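Local coordinates for protein aldo-keto reductase family 1 member C1 (Caenorhabditis elegans, PDB 1QWK) that probably acts as an NADPH-dependent aldo-keto reductase of the aldose reductase type, reducing carbonyl groups of its substrates to alcohols, at residues T79-T84 with L112-A117; G151-N156 with N173-L178; G90-G95 with R136-V141; N157-R162 with H307-F312; L10-E15 with A147-V152. All coordinates share one frame; numbering follows the deposited sequence.

Interaction 1: T79-T84 with L112-A117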
# COMPACT_ATOMS: atom_id res chain seq x y z
N THR A 79 -0.56 -9.42 -2.04
CA THR A 79 -0.73 -8.38 -3.05
C THR A 79 0.59 -8.09 -3.74
O THR A 79 1.61 -7.97 -3.08
CB THR A 79 -1.16 -7.02 -2.43
OG1 THR A 79 -2.43 -7.16 -1.78
CG2 THR A 79 -1.25 -5.93 -3.50
N THR A 80 0.60 -8.02 -5.07
CA THR A 80 1.81 -7.64 -5.75
C THR A 80 1.43 -6.67 -6.85
O THR A 80 0.24 -6.49 -7.15
CB THR A 80 2.63 -8.83 -6.30
OG1 THR A 80 3.95 -8.37 -6.63
CG2 THR A 80 1.99 -9.42 -7.55
N LYS A 81 2.43 -6.02 -7.45
CA LYS A 81 2.17 -5.01 -8.46
C LYS A 81 3.06 -5.10 -9.69
O LYS A 81 4.25 -5.42 -9.58
CB LYS A 81 2.33 -3.62 -7.84
CG LYS A 81 1.78 -3.49 -6.42
CD LYS A 81 1.93 -2.07 -5.91
CE LYS A 81 1.76 -2.00 -4.40
NZ LYS A 81 2.90 -2.68 -3.70
N ALA A 82 2.49 -4.80 -10.85
CA ALA A 82 3.25 -4.82 -12.10
C ALA A 82 3.96 -3.48 -12.26
O ALA A 82 3.36 -2.43 -12.05
CB ALA A 82 2.29 -5.05 -13.27
N TRP A 83 5.24 -3.53 -12.63
CA TRP A 83 6.02 -2.31 -12.82
C TRP A 83 5.75 -1.71 -14.21
O TRP A 83 5.06 -2.31 -15.03
CB TRP A 83 7.51 -2.60 -12.63
CG TRP A 83 8.35 -1.36 -12.52
CD1 TRP A 83 9.51 -1.11 -13.19
CD2 TRP A 83 8.08 -0.20 -11.73
NE1 TRP A 83 9.98 0.15 -12.87
CE2 TRP A 83 9.12 0.73 -11.97
CE3 TRP A 83 7.06 0.16 -10.83
CZ2 TRP A 83 9.17 1.99 -11.36
CZ3 TRP A 83 7.10 1.41 -10.22
CH2 TRP A 83 8.16 2.31 -10.49
N THR A 84 6.30 -0.53 -14.46
CA THR A 84 6.07 0.19 -15.72
C THR A 84 6.31 -0.56 -17.04
O THR A 84 5.57 -0.36 -18.00
CB THR A 84 6.86 1.52 -15.74
OG1 THR A 84 8.26 1.26 -15.52
CG2 THR A 84 6.35 2.45 -14.65
N LEU A 112 -2.01 -5.30 -8.81
CA LEU A 112 -2.18 -3.89 -9.15
C LEU A 112 -1.23 -3.34 -10.20
O LEU A 112 -0.11 -3.82 -10.33
CB LEU A 112 -2.00 -3.03 -7.90
CG LEU A 112 -2.71 -3.42 -6.59
CD1 LEU A 112 -2.25 -2.49 -5.49
CD2 LEU A 112 -4.21 -3.36 -6.79
N ALA A 113 -1.68 -2.34 -10.93
CA ALA A 113 -0.80 -1.66 -11.88
C ALA A 113 -0.10 -0.70 -10.89
O ALA A 113 -0.76 0.13 -10.27
CB ALA A 113 -1.62 -0.87 -12.91
N HIS A 114 1.21 -0.82 -10.74
CA HIS A 114 1.96 0.01 -9.78
C HIS A 114 1.88 1.49 -10.11
O HIS A 114 1.96 2.34 -9.23
CB HIS A 114 3.43 -0.43 -9.77
CG HIS A 114 4.13 -0.21 -8.47
ND1 HIS A 114 3.86 0.85 -7.63
CD2 HIS A 114 5.14 -0.89 -7.88
CE1 HIS A 114 4.67 0.82 -6.59
NE2 HIS A 114 5.46 -0.23 -6.72
N MET A 115 1.72 1.77 -11.40
CA MET A 115 1.61 3.14 -11.91
C MET A 115 0.68 3.09 -13.12
O MET A 115 0.31 2.01 -13.58
CB MET A 115 2.97 3.66 -12.40
CG MET A 115 4.08 3.72 -11.35
SD MET A 115 3.89 5.13 -10.23
CE MET A 115 4.75 4.50 -8.77
N PRO A 116 0.28 4.25 -13.64
CA PRO A 116 -0.59 4.29 -14.82
C PRO A 116 0.22 4.51 -16.10
O PRO A 116 -0.30 4.38 -17.21
CB PRO A 116 -1.50 5.48 -14.52
CG PRO A 116 -0.56 6.42 -13.83
CD PRO A 116 0.20 5.52 -12.88
N ALA A 117 1.51 4.82 -15.92
CA ALA A 117 2.41 5.12 -17.04
C ALA A 117 3.39 4.02 -17.44
O ALA A 117 4.26 3.64 -16.66
CB ALA A 117 3.18 6.39 -16.71
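Leu112 O is approached by two groups of the neighbouring strand: Ala82 N donates to it at 2.8 Å, nearly along the C=O axis, and Lys81 CA lies 3.2 Å from the same oxygen, a weak CA-H...O contact. Two further backbone bonds, Leu112 N to Thr80 O and His114 N to Ala82 O, both 3.0 Å, continue the parallel pairing of strands 77-82 and 110-113 on either side of that bond; the strands belong to one beta-alpha-beta unit of the TIM barrel. Lys81 and Leu112 pair in register and point to the same face, their side chains lying side by side. Beyond the strands the imidazole of His114, its CG swung anti to the backbone N (chi1 -151°), stands between two residues of 79-84. Over one face lies Lys81 CD, 3.8 Å from the ring centroid and almost on the normal. Against the opposite face comes the edge of Trp83, an edge-to-face pair with planes at 76°; its atom CZ3 also touches Met115 CG. An alanine in place of His114 would probably leave Lys81 CD and the Trp83 edge facing a gap, with the indole less restrained in its rotation. Farther along, Thr84 CG2 sits 3.1 Å from Ala117 O, a buried carbonyl without a polar partner in the model. Beyond CD, Lys81 ends at NZ, which makes a salt bridge with Asp47, a bond to Thr48 O and a weak one to Tyr52 OH. Such a layout is consistent with the predicted roles of Tyr52 as proton donor, Lys81 as modulator of its acidity and His114 in substrate binding.

Interaction 2: G151-N156 with N173-L178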
# COMPACT_ATOMS: atom_id res chain seq x y z
N GLY A 151 -6.49 -4.19 -9.40
CA GLY A 151 -6.62 -2.78 -9.09
C GLY A 151 -5.49 -1.94 -9.61
O GLY A 151 -4.68 -2.38 -10.42
N VAL A 152 -5.42 -0.71 -9.10
CA VAL A 152 -4.42 0.24 -9.54
C VAL A 152 -3.76 0.98 -8.39
O VAL A 152 -4.26 0.99 -7.26
CB VAL A 152 -5.07 1.27 -10.48
CG1 VAL A 152 -5.78 0.55 -11.63
CG2 VAL A 152 -6.07 2.12 -9.69
N SER A 153 -2.62 1.62 -8.68
CA SER A 153 -1.90 2.39 -7.68
C SER A 153 -1.37 3.66 -8.34
O SER A 153 -0.86 3.62 -9.46
CB SER A 153 -0.74 1.58 -7.10
OG SER A 153 -0.13 2.28 -6.02
N ASN A 154 -1.51 4.78 -7.65
CA ASN A 154 -1.03 6.06 -8.16
C ASN A 154 -1.75 6.54 -9.43
O ASN A 154 -1.17 7.25 -10.25
CB ASN A 154 0.48 5.97 -8.43
CG ASN A 154 1.26 5.57 -7.19
OD1 ASN A 154 1.98 4.56 -7.19
ND2 ASN A 154 1.12 6.35 -6.13
N TRP A 155 -3.00 6.13 -9.59
CA TRP A 155 -3.82 6.55 -10.72
C TRP A 155 -4.71 7.68 -10.20
O TRP A 155 -5.02 7.72 -9.01
CB TRP A 155 -4.73 5.42 -11.18
CG TRP A 155 -4.08 4.34 -12.01
CD1 TRP A 155 -2.84 3.79 -11.83
CD2 TRP A 155 -4.68 3.63 -13.10
NE1 TRP A 155 -2.64 2.78 -12.74
CE2 TRP A 155 -3.75 2.66 -13.54
CE3 TRP A 155 -5.92 3.72 -13.76
CZ2 TRP A 155 -4.02 1.79 -14.60
CZ3 TRP A 155 -6.19 2.85 -14.82
CH2 TRP A 155 -5.23 1.89 -15.23
N ASN A 156 -5.11 8.61 -11.07
CA ASN A 156 -6.00 9.67 -10.62
C ASN A 156 -7.44 9.26 -10.92
O ASN A 156 -7.68 8.24 -11.58
CB ASN A 156 -5.66 11.03 -11.26
CG ASN A 156 -5.80 11.04 -12.77
OD1 ASN A 156 -6.77 10.53 -13.33
ND2 ASN A 156 -4.83 11.66 -13.45
N ASN A 173 -9.58 -2.24 -6.19
CA ASN A 173 -8.80 -1.51 -5.19
C ASN A 173 -7.92 -0.42 -5.80
O ASN A 173 -7.49 -0.53 -6.95
CB ASN A 173 -7.94 -2.52 -4.41
CG ASN A 173 -6.93 -1.86 -3.47
OD1 ASN A 173 -5.75 -1.70 -3.81
ND2 ASN A 173 -7.38 -1.49 -2.28
N SER A 174 -7.68 0.63 -5.02
CA SER A 174 -6.82 1.73 -5.42
C SER A 174 -5.87 1.97 -4.25
O SER A 174 -6.32 2.23 -3.13
CB SER A 174 -7.63 3.01 -5.68
OG SER A 174 -6.77 4.13 -5.79
N GLN A 175 -4.58 1.86 -4.51
CA GLN A 175 -3.57 2.06 -3.47
C GLN A 175 -2.87 3.38 -3.73
O GLN A 175 -2.24 3.57 -4.78
CB GLN A 175 -2.55 0.92 -3.47
CG GLN A 175 -1.55 1.03 -2.33
CD GLN A 175 -0.58 -0.14 -2.26
OE1 GLN A 175 -1.00 -1.31 -2.24
NE2 GLN A 175 0.70 0.16 -2.19
N VAL A 176 -2.98 4.30 -2.78
CA VAL A 176 -2.36 5.61 -2.93
C VAL A 176 -1.76 6.12 -1.63
O VAL A 176 -2.00 5.57 -0.55
CB VAL A 176 -3.40 6.66 -3.39
CG1 VAL A 176 -3.98 6.28 -4.75
CG2 VAL A 176 -4.52 6.78 -2.36
N GLU A 177 -0.97 7.18 -1.74
CA GLU A 177 -0.37 7.81 -0.58
C GLU A 177 -1.53 8.43 0.19
O GLU A 177 -2.33 9.16 -0.39
CB GLU A 177 0.59 8.93 -1.00
CG GLU A 177 1.23 9.65 0.18
CD GLU A 177 2.03 10.87 -0.23
OE1 GLU A 177 2.40 10.98 -1.42
OE2 GLU A 177 2.31 11.72 0.65
N LEU A 178 -1.64 8.12 1.47
CA LEU A 178 -2.72 8.67 2.27
C LEU A 178 -2.35 8.66 3.75
O LEU A 178 -2.05 7.62 4.32
CB LEU A 178 -4.02 7.88 2.06
CG LEU A 178 -5.32 8.49 2.61
CD1 LEU A 178 -6.51 7.90 1.88
CD2 LEU A 178 -5.43 8.26 4.12
O HOH W 1 -4.88 5.02 -7.68
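Asn173 starts the pairing of strand 173-177 with strand 150-153, parallel neighbours in the TIM barrel joined through helix 157-164: its O accepts from Val152 N at 3.0 Å. The two short strand axes approach to 4.7 Å, with 10° between their directions. Ser174 follows, its CA hydrogen directed at Val152 O (CA to O 3.2 Å). Its OG, which also bonds His187, meets a water that accepts from Trp155 N, so a water links strand 173-177 to the loop after strand 150-153. Gln175 is the hub of the contact. Its N donates to Val152 O at 2.9 Å, and its O is gripped from opposite faces of the carbonyl plane by Ser153 OG, at 2.8 Å, and Asn154 N. Anti to its own backbone N (chi1 -173°), Ser153 OG stands on the same face of the sheet as the Gln175 side chain and comes from above the carbonyl plane. An alanine at Ser153 would probably leave Gln175 O held across this contact by Asn154 N and the weak Ser153 CA hydrogen alone. Asn154 N to Gln175 O is less straight (N-H...O 146°), where 151-156 leaves strand 150-153. Val176 closes the walk with CG1 resting 4.1 Å from Asn154 N.

Interaction 3: G90-G95 with R136-V141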
# COMPACT_ATOMS: atom_id res chain seq x y z
N GLY A 90 0.65 -6.53 -24.10
CA GLY A 90 1.02 -7.93 -24.07
C GLY A 90 2.10 -8.36 -23.10
O GLY A 90 2.57 -9.49 -23.17
N LYS A 91 2.49 -7.48 -22.18
CA LYS A 91 3.54 -7.80 -21.23
C LYS A 91 3.07 -8.14 -19.82
O LYS A 91 3.85 -8.67 -19.02
CB LYS A 91 4.54 -6.64 -21.14
CG LYS A 91 5.16 -6.23 -22.47
CD LYS A 91 5.98 -7.35 -23.10
CE LYS A 91 6.63 -6.88 -24.40
NZ LYS A 91 7.40 -7.97 -25.06
N LEU A 92 1.81 -7.86 -19.50
CA LEU A 92 1.31 -8.11 -18.15
C LEU A 92 1.28 -9.56 -17.69
O LEU A 92 1.77 -9.88 -16.61
CB LEU A 92 -0.09 -7.51 -17.99
CG LEU A 92 -0.54 -7.41 -16.53
CD1 LEU A 92 0.34 -6.39 -15.79
CD2 LEU A 92 -1.99 -6.98 -16.47
N GLU A 93 0.71 -10.45 -18.50
CA GLU A 93 0.63 -11.85 -18.10
C GLU A 93 2.01 -12.42 -17.80
O GLU A 93 2.20 -13.11 -16.79
CB GLU A 93 -0.05 -12.68 -19.18
CG GLU A 93 -0.44 -14.06 -18.70
CD GLU A 93 -1.06 -14.92 -19.78
OE1 GLU A 93 -2.01 -14.46 -20.43
OE2 GLU A 93 -0.59 -16.06 -19.96
N GLY A 94 2.98 -12.14 -18.67
CA GLY A 94 4.33 -12.63 -18.46
C GLY A 94 4.89 -12.12 -17.14
O GLY A 94 5.54 -12.87 -16.40
N GLY A 95 4.64 -10.85 -16.84
CA GLY A 95 5.13 -10.27 -15.60
C GLY A 95 4.50 -10.93 -14.38
O GLY A 95 5.18 -11.23 -13.41
N ARG A 136 -7.31 -3.48 -19.82
CA ARG A 136 -7.78 -4.67 -20.51
C ARG A 136 -6.90 -5.87 -20.17
O ARG A 136 -7.39 -7.00 -20.09
CB ARG A 136 -7.81 -4.44 -22.03
CG ARG A 136 -8.70 -3.28 -22.47
CD ARG A 136 -8.93 -3.29 -23.97
NE ARG A 136 -9.92 -4.31 -24.33
CZ ARG A 136 -11.23 -4.10 -24.36
NH1 ARG A 136 -11.72 -2.90 -24.06
NH2 ARG A 136 -12.05 -5.09 -24.65
N GLN A 137 -5.60 -5.64 -19.96
CA GLN A 137 -4.72 -6.76 -19.61
C GLN A 137 -5.02 -7.27 -18.20
O GLN A 137 -4.89 -8.46 -17.92
CB GLN A 137 -3.25 -6.35 -19.71
CG GLN A 137 -2.79 -5.99 -21.11
CD GLN A 137 -1.28 -5.91 -21.22
OE1 GLN A 137 -0.60 -6.94 -21.20
NE2 GLN A 137 -0.76 -4.70 -21.29
N PHE A 138 -5.41 -6.37 -17.31
CA PHE A 138 -5.73 -6.76 -15.94
C PHE A 138 -7.02 -7.57 -15.94
O PHE A 138 -7.16 -8.54 -15.20
CB PHE A 138 -5.84 -5.52 -15.04
CG PHE A 138 -4.50 -5.05 -14.53
CD1 PHE A 138 -3.98 -5.57 -13.34
CD2 PHE A 138 -3.71 -4.18 -15.29
CE1 PHE A 138 -2.70 -5.24 -12.92
CE2 PHE A 138 -2.43 -3.85 -14.87
CZ PHE A 138 -1.91 -4.38 -13.69
N ASP A 139 -7.97 -7.16 -16.78
CA ASP A 139 -9.24 -7.86 -16.90
C ASP A 139 -8.93 -9.30 -17.32
O ASP A 139 -9.51 -10.25 -16.78
CB ASP A 139 -10.09 -7.18 -17.97
CG ASP A 139 -11.37 -7.95 -18.28
OD1 ASP A 139 -12.26 -8.03 -17.41
OD2 ASP A 139 -11.49 -8.47 -19.41
N ALA A 140 -8.00 -9.46 -18.26
CA ALA A 140 -7.62 -10.77 -18.77
C ALA A 140 -6.98 -11.68 -17.72
O ALA A 140 -7.34 -12.86 -17.63
CB ALA A 140 -6.68 -10.61 -19.96
N VAL A 141 -6.03 -11.16 -16.94
CA VAL A 141 -5.38 -11.99 -15.93
C VAL A 141 -6.37 -12.36 -14.83
O VAL A 141 -6.28 -13.45 -14.24
CB VAL A 141 -4.12 -11.29 -15.33
CG1 VAL A 141 -3.12 -11.03 -16.44
CG2 VAL A 141 -4.50 -9.98 -14.63
O HOH W 2 -0.87 -9.57 -20.80
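Leu92 and Gln137 carry the polar part of the contact. Leu92 N, in the first residue of helix 92-103, donates to Gln137 OE1 at 3.1 Å with an N-H...O angle of 160°, the nitrogen lying above the plane of the side-chain amide. A water donates to the same OE1 (2.7 Å) and accepts from Glu93 N, so the glutamine oxygen serves two successive N-H groups of the helix start, one directly and one through the water. The positive end of the helix dipole would probably polarise this carbonyl further. On the other branch Gln137 NE2 bonds Ala88 O, which fixes the turn of the amide. The apolar part centres on the leucine branches. Leu92 CG, anti to the backbone N (chi1 -165°), is carried toward helix 131-143, and its branch CD2 lies over the centre of the Phe138 ring, a CH-pi contact 3.5 Å from the centroid. Leu92 CD1 meets Phe138 CZ (3.7 Å), and the two side chains cross at about a right angle. One turn further along helix 131-143, Val141 CG1 touches Leu92 CD2 at 4.2 Å. Tyr111 and Ala113 of strand 110-113 pack against Phe138, so two successive helices of the outer layer meet over the sheet, as in a TIM barrel.

Interaction 4: N157-R162 with H307-F312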
# COMPACT_ATOMS: atom_id res chain seq x y z
N ASN A 157 -8.41 10.04 -10.44
CA ASN A 157 -9.82 9.72 -10.63
C ASN A 157 -10.23 9.57 -12.09
O ASN A 157 -11.01 8.68 -12.42
CB ASN A 157 -10.71 10.78 -9.98
CG ASN A 157 -10.55 10.83 -8.47
OD1 ASN A 157 -9.89 9.97 -7.87
ND2 ASN A 157 -11.15 11.83 -7.85
N ASP A 158 -9.73 10.44 -12.96
CA ASP A 158 -10.09 10.39 -14.37
C ASP A 158 -9.60 9.11 -15.03
O ASP A 158 -10.29 8.53 -15.87
CB ASP A 158 -9.52 11.61 -15.11
CG ASP A 158 -10.10 12.91 -14.61
OD1 ASP A 158 -11.35 13.00 -14.49
OD2 ASP A 158 -9.32 13.85 -14.35
N GLN A 159 -8.41 8.66 -14.65
CA GLN A 159 -7.85 7.44 -15.22
C GLN A 159 -8.66 6.23 -14.76
O GLN A 159 -8.94 5.32 -15.54
CB GLN A 159 -6.37 7.29 -14.82
CG GLN A 159 -5.49 8.37 -15.46
CD GLN A 159 -4.06 8.38 -14.93
OE1 GLN A 159 -3.84 8.38 -13.72
NE2 GLN A 159 -3.10 8.41 -15.84
N ILE A 160 -9.05 6.23 -13.49
CA ILE A 160 -9.86 5.12 -12.98
C ILE A 160 -11.21 5.11 -13.69
O ILE A 160 -11.72 4.05 -14.06
CB ILE A 160 -10.05 5.22 -11.46
CG1 ILE A 160 -8.70 5.02 -10.77
CG2 ILE A 160 -11.05 4.16 -10.99
CD1 ILE A 160 -8.72 5.19 -9.26
N SER A 161 -11.81 6.29 -13.88
CA SER A 161 -13.10 6.38 -14.56
C SER A 161 -13.00 5.84 -15.98
O SER A 161 -13.92 5.17 -16.46
CB SER A 161 -13.58 7.83 -14.61
OG SER A 161 -13.88 8.32 -13.32
N ARG A 162 -11.89 6.12 -16.66
CA ARG A 162 -11.70 5.64 -18.02
C ARG A 162 -11.61 4.12 -18.05
O ARG A 162 -12.08 3.48 -18.99
CB ARG A 162 -10.45 6.27 -18.63
CG ARG A 162 -10.61 7.74 -18.98
CD ARG A 162 -9.27 8.43 -19.19
NE ARG A 162 -8.46 7.78 -20.21
CZ ARG A 162 -7.14 7.93 -20.32
NH1 ARG A 162 -6.49 8.70 -19.45
NH2 ARG A 162 -6.47 7.30 -21.27
N HIS A 307 5.05 12.17 -19.26
CA HIS A 307 4.38 11.00 -19.80
C HIS A 307 2.91 11.37 -20.01
O HIS A 307 2.31 12.02 -19.16
CB HIS A 307 4.52 9.83 -18.82
CG HIS A 307 4.13 8.51 -19.40
ND1 HIS A 307 2.83 8.19 -19.74
CD2 HIS A 307 4.87 7.41 -19.69
CE1 HIS A 307 2.78 6.96 -20.21
NE2 HIS A 307 4.01 6.46 -20.19
N PRO A 308 2.32 10.95 -21.14
CA PRO A 308 0.92 11.26 -21.40
C PRO A 308 -0.06 10.76 -20.33
O PRO A 308 -1.16 11.29 -20.19
CB PRO A 308 0.67 10.65 -22.78
CG PRO A 308 1.67 9.54 -22.86
CD PRO A 308 2.90 10.14 -22.23
N GLU A 309 0.34 9.74 -19.58
CA GLU A 309 -0.52 9.23 -18.52
C GLU A 309 0.01 9.57 -17.12
O GLU A 309 -0.20 8.82 -16.16
CB GLU A 309 -0.73 7.72 -18.66
CG GLU A 309 -1.53 7.32 -19.92
CD GLU A 309 -3.03 7.57 -19.80
OE1 GLU A 309 -3.47 8.32 -18.90
OE2 GLU A 309 -3.79 7.02 -20.64
N ASP A 310 0.71 10.70 -17.01
CA ASP A 310 1.23 11.13 -15.71
C ASP A 310 0.00 11.49 -14.87
O ASP A 310 -0.70 12.46 -15.16
CB ASP A 310 2.13 12.36 -15.88
CG ASP A 310 2.59 12.95 -14.56
OD1 ASP A 310 2.33 12.32 -13.50
OD2 ASP A 310 3.21 14.03 -14.57
N ALA A 311 -0.26 10.70 -13.83
CA ALA A 311 -1.42 10.92 -12.97
C ALA A 311 -1.44 12.26 -12.25
O ALA A 311 -2.52 12.78 -11.92
CB ALA A 311 -1.52 9.78 -11.94
N PHE A 312 -0.27 12.82 -11.99
CA PHE A 312 -0.16 14.09 -11.27
C PHE A 312 0.31 15.23 -12.17
O PHE A 312 0.85 16.23 -11.68
CB PHE A 312 0.82 13.94 -10.09
CG PHE A 312 0.66 12.65 -9.30
CD1 PHE A 312 -0.61 12.14 -9.02
CD2 PHE A 312 1.78 11.97 -8.83
CE1 PHE A 312 -0.76 10.96 -8.27
CE2 PHE A 312 1.64 10.80 -8.08
CZ PHE A 312 0.37 10.30 -7.80
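A two-pronged, end-on salt bridge ties helix 157-164 to the C-terminal segment: Arg162 reaches Glu309 tip to tip. Arg162 NH2 bonds Glu309 OE2 at 2.8 Å and NH1 bonds OE1 at 3.1 Å, each oxygen offering its syn lone pair, with the guanidinium and carboxylate planes only 13° apart. One helical turn earlier, Gln159 slides past the glutamate in the opposite direction and donates twice. Gln159 NE2 to Glu309 OE1 (3.1 Å, 170°) arrives on the anti side but well out of the carboxylate plane. Gln159 NE2 also bonds the backbone Glu309 O (2.9 Å) from above that carbonyl plane. Both acceptors lie close to the Gln159 amide plane, so its rotation is set, and Gln159 OE1 faces Ala311 CB at 3.2 Å. Glu309 OE2 also takes Val131 N, and Glu132 gives Arg162 NH2 a second carboxylate. The buried Glu309 carboxylate, bonded this often, is likely to stay ionised. A type I turn from His307 to Asp310, with Glu309 N bonded to His307 ND1, and an Asx turn from Asp310 OD1 to Phe312 N shape the C-terminal extension that packs against the TIM barrel of an aldo-keto reductase.

Interaction 5: L10-E15 with A147-V152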
# COMPACT_ATOMS: atom_id res chain seq x y z
N LEU A 10 -14.31 -6.66 -0.85
CA LEU A 10 -14.17 -6.06 -2.18
C LEU A 10 -15.47 -6.27 -2.97
O LEU A 10 -16.29 -7.11 -2.60
CB LEU A 10 -12.98 -6.70 -2.92
CG LEU A 10 -11.62 -6.61 -2.22
CD1 LEU A 10 -10.53 -7.17 -3.11
CD2 LEU A 10 -11.33 -5.15 -1.87
N SER A 11 -15.65 -5.51 -4.05
CA SER A 11 -16.89 -5.60 -4.84
C SER A 11 -17.20 -6.98 -5.41
O SER A 11 -18.35 -7.27 -5.74
CB SER A 11 -16.89 -4.56 -5.96
OG SER A 11 -15.88 -4.82 -6.92
N ASN A 12 -16.19 -7.84 -5.53
CA ASN A 12 -16.41 -9.19 -6.05
C ASN A 12 -16.52 -10.23 -4.93
O ASN A 12 -16.51 -11.44 -5.19
CB ASN A 12 -15.30 -9.58 -7.03
CG ASN A 12 -13.94 -9.68 -6.36
OD1 ASN A 12 -13.76 -9.25 -5.23
ND2 ASN A 12 -12.98 -10.26 -7.07
N GLY A 13 -16.63 -9.76 -3.69
CA GLY A 13 -16.77 -10.67 -2.56
C GLY A 13 -15.51 -11.07 -1.84
O GLY A 13 -15.57 -11.62 -0.74
N VAL A 14 -14.35 -10.80 -2.44
CA VAL A 14 -13.08 -11.14 -1.83
C VAL A 14 -12.84 -10.29 -0.58
O VAL A 14 -13.03 -9.08 -0.60
CB VAL A 14 -11.91 -10.91 -2.82
CG1 VAL A 14 -10.58 -11.07 -2.10
CG2 VAL A 14 -12.03 -11.89 -3.97
N GLU A 15 -12.44 -10.95 0.51
CA GLU A 15 -12.15 -10.26 1.77
C GLU A 15 -10.68 -9.88 1.85
O GLU A 15 -9.80 -10.74 1.75
CB GLU A 15 -12.51 -11.18 2.95
CG GLU A 15 -14.01 -11.36 3.16
CD GLU A 15 -14.62 -10.27 4.02
OE1 GLU A 15 -14.54 -9.09 3.63
OE2 GLU A 15 -15.18 -10.60 5.09
N ALA A 147 -5.23 -13.86 -10.59
CA ALA A 147 -5.38 -12.89 -9.51
C ALA A 147 -6.83 -12.91 -9.05
O ALA A 147 -7.75 -12.86 -9.87
CB ALA A 147 -5.00 -11.49 -10.00
N LYS A 148 -7.05 -12.99 -7.74
CA LYS A 148 -8.41 -13.04 -7.19
C LYS A 148 -9.10 -11.68 -7.21
O LYS A 148 -10.31 -11.59 -6.97
CB LYS A 148 -8.39 -13.58 -5.76
CG LYS A 148 -7.84 -14.99 -5.63
CD LYS A 148 -8.69 -16.01 -6.37
CE LYS A 148 -8.22 -17.43 -6.09
NZ LYS A 148 -9.06 -18.44 -6.79
N ALA A 149 -8.33 -10.63 -7.48
CA ALA A 149 -8.84 -9.27 -7.54
C ALA A 149 -7.79 -8.43 -8.25
O ALA A 149 -6.60 -8.77 -8.24
CB ALA A 149 -9.08 -8.72 -6.12
N VAL A 150 -8.21 -7.33 -8.88
CA VAL A 150 -7.28 -6.47 -9.59
C VAL A 150 -7.53 -5.01 -9.26
O VAL A 150 -8.64 -4.62 -8.88
CB VAL A 150 -7.38 -6.67 -11.13
CG1 VAL A 150 -6.71 -7.99 -11.52
CG2 VAL A 150 -8.83 -6.67 -11.58
N GLY A 151 -6.49 -4.19 -9.40
CA GLY A 151 -6.62 -2.78 -9.09
C GLY A 151 -5.49 -1.94 -9.61
O GLY A 151 -4.68 -2.38 -10.42
N VAL A 152 -5.42 -0.71 -9.10
CA VAL A 152 -4.42 0.24 -9.54
C VAL A 152 -3.76 0.98 -8.39
O VAL A 152 -4.26 0.99 -7.26
CB VAL A 152 -5.07 1.27 -10.48
CG1 VAL A 152 -5.78 0.55 -11.63
CG2 VAL A 152 -6.07 2.12 -9.69
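Asn12 and Lys148 make the hydrogen bond of this contact, Asn12 ND2 to Lys148 O at 3.0 Å. The Asn12 chi1 of 65° puts CG between the two backbone arms, N and carbonyl carbon; from there ND2 reaches Lys148 O and OD1 reaches Val14 N. The acceptor lies near the amide plane, and ND2 lies in the plane of the Lys148 carbonyl, though the N-H...O angle of 138° is bent. Tyr142 OH is a second partner of ND2. At the other end of the amide, Asn12 OD1 takes Val14 N at 3.2 Å, closing an Asx turn, with the donor well above the amide plane, so both ends of the group have a partner. Leu10 to Gly13 forms a type I turn, sealed by Gly13 N to Leu10 O (2.9 Å), and links strands 7-9 and 15-17. In aldo-keto reductases an N-terminal hairpin of this kind covers the bottom of the TIM barrel, and here it sits at the start of barrel strand 150-153. Val14 CG2, anti to its own carbonyl carbon, lies 3.5 Å from Lys148 O, beside the Asn12 bond. Lys148 leads its ammonium away to a cation-pi contact with Tyr107. Leu10 CD1, anti to CA about the CB-CG bond, rests on Ala149 CB at 3.7 Å.

How the interactions relate
From the N terminus, the first contact to open is interaction 5, whose turn at 10-15 waits until 147-152 for its partner. Inside that long loop both interactions 1 and 3 are nested, and they cross each other: 79-84, 90-95, 112-117 and 136-141 alternate, so strand pairing and helix packing are woven together, with Phe138 touching strand 110-113. Interaction 2 then begins on the strand where interaction 5 ends, sharing Gly151 and Val152, and extends the parallel sheet by one strand beyond 110-113 and 150-153. Interaction 4 crosses interaction 2 and closes the widest loop, bringing the C-terminal tail back to helix 157-164, near Pro116 of interaction 1.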